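Local coordinates for protein putative transcriptional regulator MarR (Geobacillus stearothermophilus, PDB 2RDP) that probably binds DNA through a winged helix-turn-helix domain and regulates transcription, at residues V77-V89 with V98-I110. Numbering follows the deposited sequence. Where two conformers were deposited one is given.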
ATOM      1  N   VAL A  77       3.863  20.187  -3.177  1.00 53.20           N
ATOM      2  CA  VAL A  77       4.998  20.802  -3.822  1.00 52.40           C
ATOM      3  C   VAL A  77       5.387  22.089  -3.074  1.00 53.70           C
ATOM      4  O   VAL A  77       6.543  22.260  -2.727  1.00 53.47           O
ATOM      5  CB  VAL A  77       4.740  21.014  -5.322  1.00 52.27           C
ATOM      6  CG1 VAL A  77       5.853  21.877  -5.981  1.00 48.14           C
ATOM      7  CG2 VAL A  77       4.637  19.658  -6.007  1.00 50.41           C
ATOM      8  N   ASP A  78       4.416  22.951  -2.782  1.00 54.90           N
ATOM      9  CA  ASP A  78       4.652  24.147  -1.961  1.00 56.47           C
ATOM     10  C   ASP A  78       5.401  23.846  -0.646  1.00 57.29           C
ATOM     11  O   ASP A  78       6.368  24.545  -0.360  1.00 56.63           O
ATOM     12  CB  ASP A  78       3.343  24.898  -1.653  1.00 56.36           C
ATOM     13  CG  ASP A  78       2.722  25.584  -2.889  1.00 58.09           C
ATOM     14  OD1 ASP A  78       3.377  25.618  -3.957  1.00 56.66           O
ATOM     15  OD2 ASP A  78       1.554  26.085  -2.778  1.00 58.71           O
ATOM     16  N   ARG A  79       4.961  22.839   0.139  1.00 58.39           N
ATOM     17  CA  ARG A  79       5.668  22.448   1.394  1.00 60.02           C
ATOM     18  C   ARG A  79       7.110  22.049   1.100  1.00 59.83           C
ATOM     19  O   ARG A  79       8.029  22.517   1.771  1.00 60.81           O
ATOM     20  CB  ARG A  79       4.996  21.266   2.137  1.00 60.97           C
ATOM     21  CG  ARG A  79       4.178  21.588   3.411  1.00 64.22           C
ATOM     22  CD  ARG A  79       4.968  21.502   4.740  1.00 68.72           C
ATOM     23  NE  ARG A  79       4.653  22.655   5.617  1.00 73.68           N
ATOM     24  CZ  ARG A  79       5.529  23.581   6.070  1.00 75.30           C
ATOM     25  NH1 ARG A  79       5.100  24.584   6.839  1.00 73.02           N
ATOM     26  NH2 ARG A  79       6.835  23.508   5.785  1.00 74.88           N
HETATM   27  N   MSE A  80       7.310  21.194   0.097  1.00 59.19           N
HETATM   28  CA  MSE A  80       8.642  20.696  -0.205  1.00 58.85           C
HETATM   29  C   MSE A  80       9.562  21.763  -0.722  1.00 58.32           C
HETATM   30  O   MSE A  80      10.748  21.751  -0.432  1.00 58.41           O
HETATM   31  CB  MSE A  80       8.575  19.564  -1.197  1.00 58.42           C
HETATM   32  CG  MSE A  80       7.862  18.362  -0.645  1.00 61.86           C
HETATM   33 SE   MSE A  80       7.788  16.925  -1.955  0.80 67.40          SE
HETATM   34  CE  MSE A  80       6.592  17.658  -3.287  1.00 65.08           C
ATOM     35  N   GLU A  81       9.022  22.686  -1.502  1.00 58.60           N
ATOM     36  CA  GLU A  81       9.798  23.817  -1.984  1.00 58.99           C
ATOM     37  C   GLU A  81      10.241  24.733  -0.807  1.00 58.52           C
ATOM     38  O   GLU A  81      11.389  25.155  -0.728  1.00 58.23           O
ATOM     39  CB  GLU A  81       9.005  24.587  -3.047  1.00 59.10           C
ATOM     40  CG  GLU A  81       9.794  25.760  -3.620  1.00 63.44           C
ATOM     41  CD  GLU A  81       9.069  26.569  -4.693  1.00 68.95           C
ATOM     42  OE1 GLU A  81       7.834  26.799  -4.566  1.00 69.63           O
ATOM     43  OE2 GLU A  81       9.775  27.004  -5.648  1.00 71.18           O
ATOM     44  N   ARG A  82       9.312  25.006   0.104  1.00 58.29           N
ATOM     45  CA  ARG A  82       9.551  25.790   1.307  1.00 58.05           C
ATOM     46  C   ARG A  82      10.681  25.175   2.133  1.00 57.66           C
ATOM     47  O   ARG A  82      11.508  25.914   2.648  1.00 56.67           O
ATOM     48  CB  ARG A  82       8.262  25.867   2.133  1.00 58.33           C
ATOM     49  CG  ARG A  82       7.874  27.243   2.695  1.00 61.20           C
ATOM     50  CD  ARG A  82       6.319  27.473   2.697  1.00 65.09           C
ATOM     51  NE  ARG A  82       5.523  26.351   3.247  1.00 70.03           N
ATOM     52  CZ  ARG A  82       4.360  25.900   2.727  1.00 71.87           C
ATOM     53  NH1 ARG A  82       3.842  26.449   1.624  1.00 73.27           N
ATOM     54  NH2 ARG A  82       3.709  24.886   3.294  1.00 70.80           N
ATOM     55  N   ASN A  83      10.709  23.833   2.242  1.00 57.39           N
ATOM     56  CA  ASN A  83      11.746  23.101   2.998  1.00 57.23           C
ATOM     57  C   ASN A  83      12.997  22.764   2.193  1.00 56.71           C
ATOM     58  O   ASN A  83      13.812  21.959   2.652  1.00 57.33           O
ATOM     59  CB  ASN A  83      11.217  21.766   3.561  1.00 57.80           C
ATOM     60  CG  ASN A  83       9.940  21.918   4.390  1.00 60.11           C
ATOM     61  OD1 ASN A  83       9.601  23.011   4.848  1.00 61.96           O
ATOM     62  ND2 ASN A  83       9.209  20.796   4.576  1.00 61.43           N
ATOM     63  N   GLY A  84      13.124  23.326   0.990  1.00 55.57           N
ATOM     64  CA  GLY A  84      14.316  23.156   0.158  1.00 53.99           C
ATOM     65  C   GLY A  84      14.583  21.768  -0.409  1.00 53.64           C
ATOM     66  O   GLY A  84      15.722  21.446  -0.754  1.00 53.54           O
ATOM     67  N   LEU A  85      13.540  20.946  -0.525  1.00 53.09           N
ATOM     68  CA  LEU A  85      13.655  19.605  -1.119  1.00 52.48           C
ATOM     69  C   LEU A  85      13.532  19.632  -2.631  1.00 51.95           C
ATOM     70  O   LEU A  85      14.068  18.771  -3.298  1.00 51.86           O
ATOM     71  CB  LEU A  85      12.545  18.687  -0.589  1.00 52.83           C
ATOM     72  CG  LEU A  85      12.424  18.518   0.919  1.00 53.57           C
ATOM     73  CD1 LEU A  85      11.095  17.835   1.285  1.00 53.73           C
ATOM     74  CD2 LEU A  85      13.645  17.765   1.449  1.00 53.02           C
ATOM     75  N   VAL A  86      12.801  20.613  -3.163  1.00 51.67           N
ATOM     76  CA  VAL A  86      12.572  20.756  -4.615  1.00 50.77           C
ATOM     77  C   VAL A  86      12.579  22.236  -4.975  1.00 50.71           C
ATOM     78  O   VAL A  86      12.368  23.085  -4.113  1.00 50.80           O
ATOM     79  CB  VAL A  86      11.178  20.111  -5.102  1.00 50.86           C
ATOM     80  CG1 VAL A  86      11.005  18.671  -4.596  1.00 50.69           C
ATOM     81  CG2 VAL A  86       9.984  20.955  -4.703  1.00 49.38           C
ATOM     82  N   ALA A  87      12.814  22.536  -6.246  1.00 50.52           N
ATOM     83  CA  ALA A  87      12.662  23.893  -6.767  1.00 51.81           C
ATOM     84  C   ALA A  87      11.699  23.848  -7.944  1.00 52.69           C
ATOM     85  O   ALA A  87      11.513  22.799  -8.564  1.00 52.91           O
ATOM     86  CB  ALA A  87      14.015  24.467  -7.211  1.00 50.64           C
ATOM     87  N   ARG A  88      11.063  24.976  -8.223  1.00 54.13           N
ATOM     88  CA  ARG A  88      10.272  25.143  -9.440  1.00 55.69           C
ATOM     89  C   ARG A  88      11.137  25.761 -10.536  1.00 56.30           C
ATOM     90  O   ARG A  88      11.843  26.733 -10.298  1.00 55.98           O
ATOM     91  CB  ARG A  88       9.076  26.041  -9.155  1.00 56.03           C
ATOM     92  CG  ARG A  88       7.947  25.348  -8.432  1.00 56.77           C
ATOM     93  CD  ARG A  88       6.849  26.341  -8.172  1.00 58.19           C
ATOM     94  NE  ARG A  88       5.531  25.695  -8.070  1.00 59.35           N
ATOM     95  CZ  ARG A  88       4.902  25.431  -6.928  1.00 58.06           C
ATOM     96  NH1 ARG A  88       3.701  24.869  -6.957  1.00 56.83           N
ATOM     97  NH2 ARG A  88       5.469  25.727  -5.759  1.00 57.85           N
ATOM     98  N   VAL A  89      11.108  25.179 -11.727  1.00 57.54           N
ATOM     99  CA  VAL A  89      11.995  25.613 -12.802  1.00 58.84           C
ATOM    100  C   VAL A  89      11.212  25.740 -14.085  1.00 60.11           C
ATOM    101  O   VAL A  89      10.703  24.744 -14.599  1.00 59.99           O
ATOM    102  CB  VAL A  89      13.171  24.596 -13.044  1.00 58.76           C
ATOM    103  CG1 VAL A  89      14.077  25.087 -14.191  1.00 59.29           C
ATOM    104  CG2 VAL A  89      13.999  24.398 -11.788  1.00 57.69           C
ATOM    105  N   VAL A  98       6.183  25.330 -15.984  1.00 52.34           N
ATOM    106  CA  VAL A  98       7.051  25.245 -14.807  1.00 51.40           C
ATOM    107  C   VAL A  98       7.099  23.785 -14.348  1.00 51.22           C
ATOM    108  O   VAL A  98       6.062  23.128 -14.254  1.00 50.35           O
ATOM    109  CB  VAL A  98       6.536  26.122 -13.629  1.00 51.67           C
ATOM    110  CG1 VAL A  98       7.282  25.795 -12.327  1.00 50.88           C
ATOM    111  CG2 VAL A  98       6.647  27.597 -13.949  1.00 50.69           C
ATOM    112  N   ARG A  99       8.310  23.282 -14.109  1.00 50.82           N
ATOM    113  CA  ARG A  99       8.515  21.917 -13.655  1.00 50.80           C
ATOM    114  C   ARG A  99       9.096  21.897 -12.249  1.00 50.73           C
ATOM    115  O   ARG A  99       9.755  22.843 -11.835  1.00 50.80           O
ATOM    116  CB  ARG A  99       9.439  21.158 -14.605  1.00 50.82           C
ATOM    117  CG  ARG A  99       8.838  20.904 -15.951  1.00 51.67           C
ATOM    118  CD  ARG A  99       9.725  20.046 -16.830  1.00 53.32           C
ATOM    119  NE  ARG A  99       9.113  19.907 -18.149  1.00 53.73           N
ATOM    120  CZ  ARG A  99       9.318  20.749 -19.163  1.00 55.70           C
ATOM    121  NH1 ARG A  99      10.135  21.797 -19.029  1.00 53.45           N
ATOM    122  NH2 ARG A  99       8.704  20.544 -20.322  1.00 55.04           N
ATOM    123  N   ILE A 100       8.852  20.803 -11.536  1.00 51.00           N
ATOM    124  CA  ILE A 100       9.405  20.575 -10.228  1.00 51.12           C
ATOM    125  C   ILE A 100      10.699  19.815 -10.437  1.00 52.34           C
ATOM    126  O   ILE A 100      10.740  18.826 -11.167  1.00 53.14           O
ATOM    127  CB  ILE A 100       8.440  19.748  -9.322  1.00 51.31           C
ATOM    128  CG1 ILE A 100       7.005  20.301  -9.371  1.00 49.58           C
ATOM    129  CG2 ILE A 100       8.946  19.694  -7.894  1.00 49.46           C
ATOM    130  CD1 ILE A 100       6.918  21.845  -9.342  1.00 50.46           C
ATOM    131  N   ARG A 101      11.765  20.295  -9.809  1.00 52.78           N
ATOM    132  CA  ARG A 101      13.063  19.654  -9.885  1.00 52.89           C
ATOM    133  C   ARG A 101      13.552  19.276  -8.496  1.00 53.16           C
ATOM    134  O   ARG A 101      13.600  20.117  -7.586  1.00 53.10           O
ATOM    135  CB  ARG A 101      14.071  20.598 -10.526  1.00 52.59           C
ATOM    136  CG  ARG A 101      15.514  20.258 -10.233  1.00 53.81           C
ATOM    137  CD  ARG A 101      16.432  21.223 -10.956  1.00 55.50           C
ATOM    138  NE  ARG A 101      16.155  21.200 -12.390  1.00 55.87           N
ATOM    139  CZ  ARG A 101      16.695  22.028 -13.281  1.00 56.62           C
ATOM    140  NH1 ARG A 101      17.572  22.959 -12.898  1.00 55.67           N
ATOM    141  NH2 ARG A 101      16.357  21.918 -14.565  1.00 56.09           N
ATOM    142  N   LEU A 102      13.945  18.015  -8.365  1.00 52.91           N
ATOM    143  CA  LEU A 102      14.614  17.510  -7.194  1.00 53.54           C
ATOM    144  C   LEU A 102      15.897  18.270  -6.899  1.00 54.00           C
ATOM    145  O   LEU A 102      16.849  18.244  -7.698  1.00 54.69           O
ATOM    146  CB  LEU A 102      14.939  16.026  -7.421  1.00 53.64           C
ATOM    147  CG  LEU A 102      15.247  15.162  -6.202  1.00 53.06           C
ATOM    148  CD1 LEU A 102      14.103  15.232  -5.178  1.00 48.69           C
ATOM    149  CD2 LEU A 102      15.571  13.713  -6.635  1.00 50.59           C
ATOM    150  N   LEU A 103      15.927  18.943  -5.750  1.00 54.26           N
ATOM    151  CA  LEU A 103      17.171  19.518  -5.225  1.00 54.48           C
ATOM    152  C   LEU A 103      18.057  18.479  -4.502  1.00 55.15           C
ATOM    153  O   LEU A 103      17.582  17.425  -4.073  1.00 55.08           O
ATOM    154  CB  LEU A 103      16.861  20.697  -4.302  1.00 54.11           C
ATOM    155  CG  LEU A 103      16.198  21.878  -5.007  1.00 53.87           C
ATOM    156  CD1 LEU A 103      16.048  23.041  -4.047  1.00 52.46           C
ATOM    157  CD2 LEU A 103      17.014  22.267  -6.228  1.00 53.62           C
ATOM    158  N   GLU A 104      19.338  18.798  -4.342  1.00 56.44           N
ATOM    159  CA  GLU A 104      20.300  17.887  -3.715  1.00 57.46           C
ATOM    160  C   GLU A 104      19.856  17.446  -2.328  1.00 56.87           C
ATOM    161  O   GLU A 104      20.070  16.296  -1.966  1.00 56.56           O
ATOM    162  CB  GLU A 104      21.696  18.517  -3.633  1.00 58.08           C
ATOM    163  CG  GLU A 104      22.780  17.596  -3.042  1.00 62.49           C
ATOM    164  CD  GLU A 104      24.120  18.301  -2.901  1.00 69.69           C
ATOM    165  OE1 GLU A 104      24.227  19.500  -3.275  1.00 73.46           O
ATOM    166  OE2 GLU A 104      25.085  17.665  -2.417  1.00 73.44           O
ATOM    167  N   LYS A 105      19.268  18.363  -1.558  1.00 56.58           N
ATOM    168  CA  LYS A 105      18.775  18.053  -0.218  1.00 56.74           C
ATOM    169  C   LYS A 105      17.669  16.994  -0.264  1.00 57.25           C
ATOM    170  O   LYS A 105      17.667  16.056   0.528  1.00 58.01           O
ATOM    171  CB  LYS A 105      18.292  19.323   0.497  1.00 56.39           C
ATOM    172  CG  LYS A 105      17.604  19.026   1.840  1.00 56.30           C
ATOM    173  CD  LYS A 105      17.037  20.357   2.479  1.00 54.67           C
ATOM    174  CE  LYS A 105      16.485  19.821   3.944  1.00 55.46           C
ATOM    175  NZ  LYS A 105      15.964  21.125   4.585  1.00 57.52           N
ATOM    176  N   GLY A 106      16.745  17.133  -1.211  1.00 57.38           N
ATOM    177  CA  GLY A 106      15.674  16.171  -1.385  1.00 56.72           C
ATOM    178  C   GLY A 106      16.191  14.825  -1.830  1.00 57.10           C
ATOM    179  O   GLY A 106      15.808  13.790  -1.272  1.00 56.11           O
ATOM    180  N   GLU A 107      17.058  14.836  -2.839  1.00 57.73           N
ATOM    181  CA  GLU A 107      17.656  13.602  -3.384  1.00 59.13           C
ATOM    182  C   GLU A 107      18.450  12.817  -2.348  1.00 58.90           C
ATOM    183  O   GLU A 107      18.342  11.610  -2.282  1.00 59.01           O
ATOM    184  CB  GLU A 107      18.570  13.901  -4.575  1.00 59.57           C
ATOM    185  CG  GLU A 107      18.819  12.679  -5.429  1.00 64.17           C
ATOM    186  CD  GLU A 107      19.995  12.839  -6.354  1.00 69.92           C
ATOM    187  OE1 GLU A 107      20.749  13.811  -6.152  1.00 71.86           O
ATOM    188  OE2 GLU A 107      20.185  11.980  -7.262  1.00 72.99           O
ATOM    189  N   ARG A 108      19.230  13.523  -1.542  0.70 59.08           N
ATOM    190  CA  ARG A 108      20.041  12.899  -0.511  0.70 59.53           C
ATOM    191  C   ARG A 108      19.154  12.075   0.422  0.70 59.15           C
ATOM    192  O   ARG A 108      19.430  10.898   0.643  0.70 59.54           O
ATOM    193  CB  ARG A 108      20.844  13.963   0.256  0.70 59.68           C
ATOM    194  CG  ARG A 108      22.336  13.759   0.208  0.70 61.92           C
ATOM    195  CD  ARG A 108      23.003  14.475   1.357  0.70 65.50           C
ATOM    196  NE  ARG A 108      23.815  15.611   0.922  0.70 67.88           N
ATOM    197  CZ  ARG A 108      25.144  15.566   0.788  0.70 69.17           C
ATOM    198  NH1 ARG A 108      25.811  14.439   1.042  0.70 69.33           N
ATOM    199  NH2 ARG A 108      25.814  16.644   0.397  0.70 69.11           N
ATOM    200  N   ILE A 109      18.077  12.686   0.925  1.00 58.75           N
ATOM    201  CA  ILE A 109      17.104  12.020   1.807  1.00 58.29           C
ATOM    202  C   ILE A 109      16.427  10.777   1.196  1.00 58.50           C
ATOM    203  O   ILE A 109      16.398   9.718   1.823  1.00 58.57           O
ATOM    204  CB  ILE A 109      16.007  13.020   2.285  1.00 58.15           C
ATOM    205  CG1 ILE A 109      16.577  14.001   3.297  1.00 56.83           C
ATOM    206  CG2 ILE A 109      14.832  12.298   2.945  1.00 56.99           C
ATOM    207  CD1 ILE A 109      15.696  15.181   3.495  1.00 56.10           C
ATOM    208  N   ILE A 110      15.875  10.894  -0.006  1.00 58.66           N
ATOM    209  CA  ILE A 110      15.202   9.755  -0.585  1.00 59.25           C
ATOM    210  C   ILE A 110      16.060   8.602  -0.973  1.00 59.59           C
ATOM    211  O   ILE A 110      15.620   7.479  -0.886  1.00 60.12           O
ATOM    212  CB  ILE A 110      14.357  10.058  -1.799  1.00 59.88           C
ATOM    213  CG1 ILE A 110      15.150  10.826  -2.841  1.00 58.94           C
ATOM    214  CG2 ILE A 110      13.054  10.654  -1.361  1.00 62.16           C
ATOM    215  CD1 ILE A 110      14.517  10.769  -4.135  1.00 62.55           C
TER
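Val86 to Val89 pair with Arg99 to Leu102 as antiparallel strands, whose axes run at 154° and approach to 4.5 Å. Ala87 and Arg101 form one hydrogen-bonded pair (Ala87 N to Arg101 O 2.9 Å, Arg101 N to Ala87 O 2.8 Å), and Val89 with Arg99 forms the next. Past the strand end, Leu103 N, at the N-cap position of helix 104-124, still donates to Leu85 O, from above the carbonyl plane. Leu85 O also lies 3.6 Å from Gly106 CA, where a side chain would collide with it. Gly84, with positive phi, closes helix 70-82 as the C' residue of a Schellman motif, and the extended Lys105 chain passes Gly84 O to donate from NZ to Asn83 O (3.0 Å).

On the face bearing Val86, Arg88 and Ile100, CD1 of Ile100 meets Val77 CG1 tip to tip at 3.5 Å, while its CG2 packs on Val86 CG2. Arg88 runs alongside Ile100; with CG anti to its carbonyl carbon (chi1 -78°) and the chain extended to NE, its guanidinium reaches back to helix 70-82. There NH2 bridges Asp78 OD1 (2.8 Å) and Glu81 OE1, the latter in the guanidinium plane, and Val77 CG1 lies over one face. A leucine in its place would probably leave both carboxylates without their shared cation, with apolar packing such as Ile100 on Val77 left to hold this part of the hairpin to the helix. On the other face, Val89 CG2 sits 3.8 Å above the Arg101 guanidinium, offset toward its rim, and Ala87 CB touches Leu103 CD2.

The hairpin is the wing of the winged-helix fold, set against helix 70-82. Helix 59-66 packs on Val77 and Ile100, Leu48 of helix 42-54 meets Leu102, and Asp56 in a loop salt-bridges Arg101.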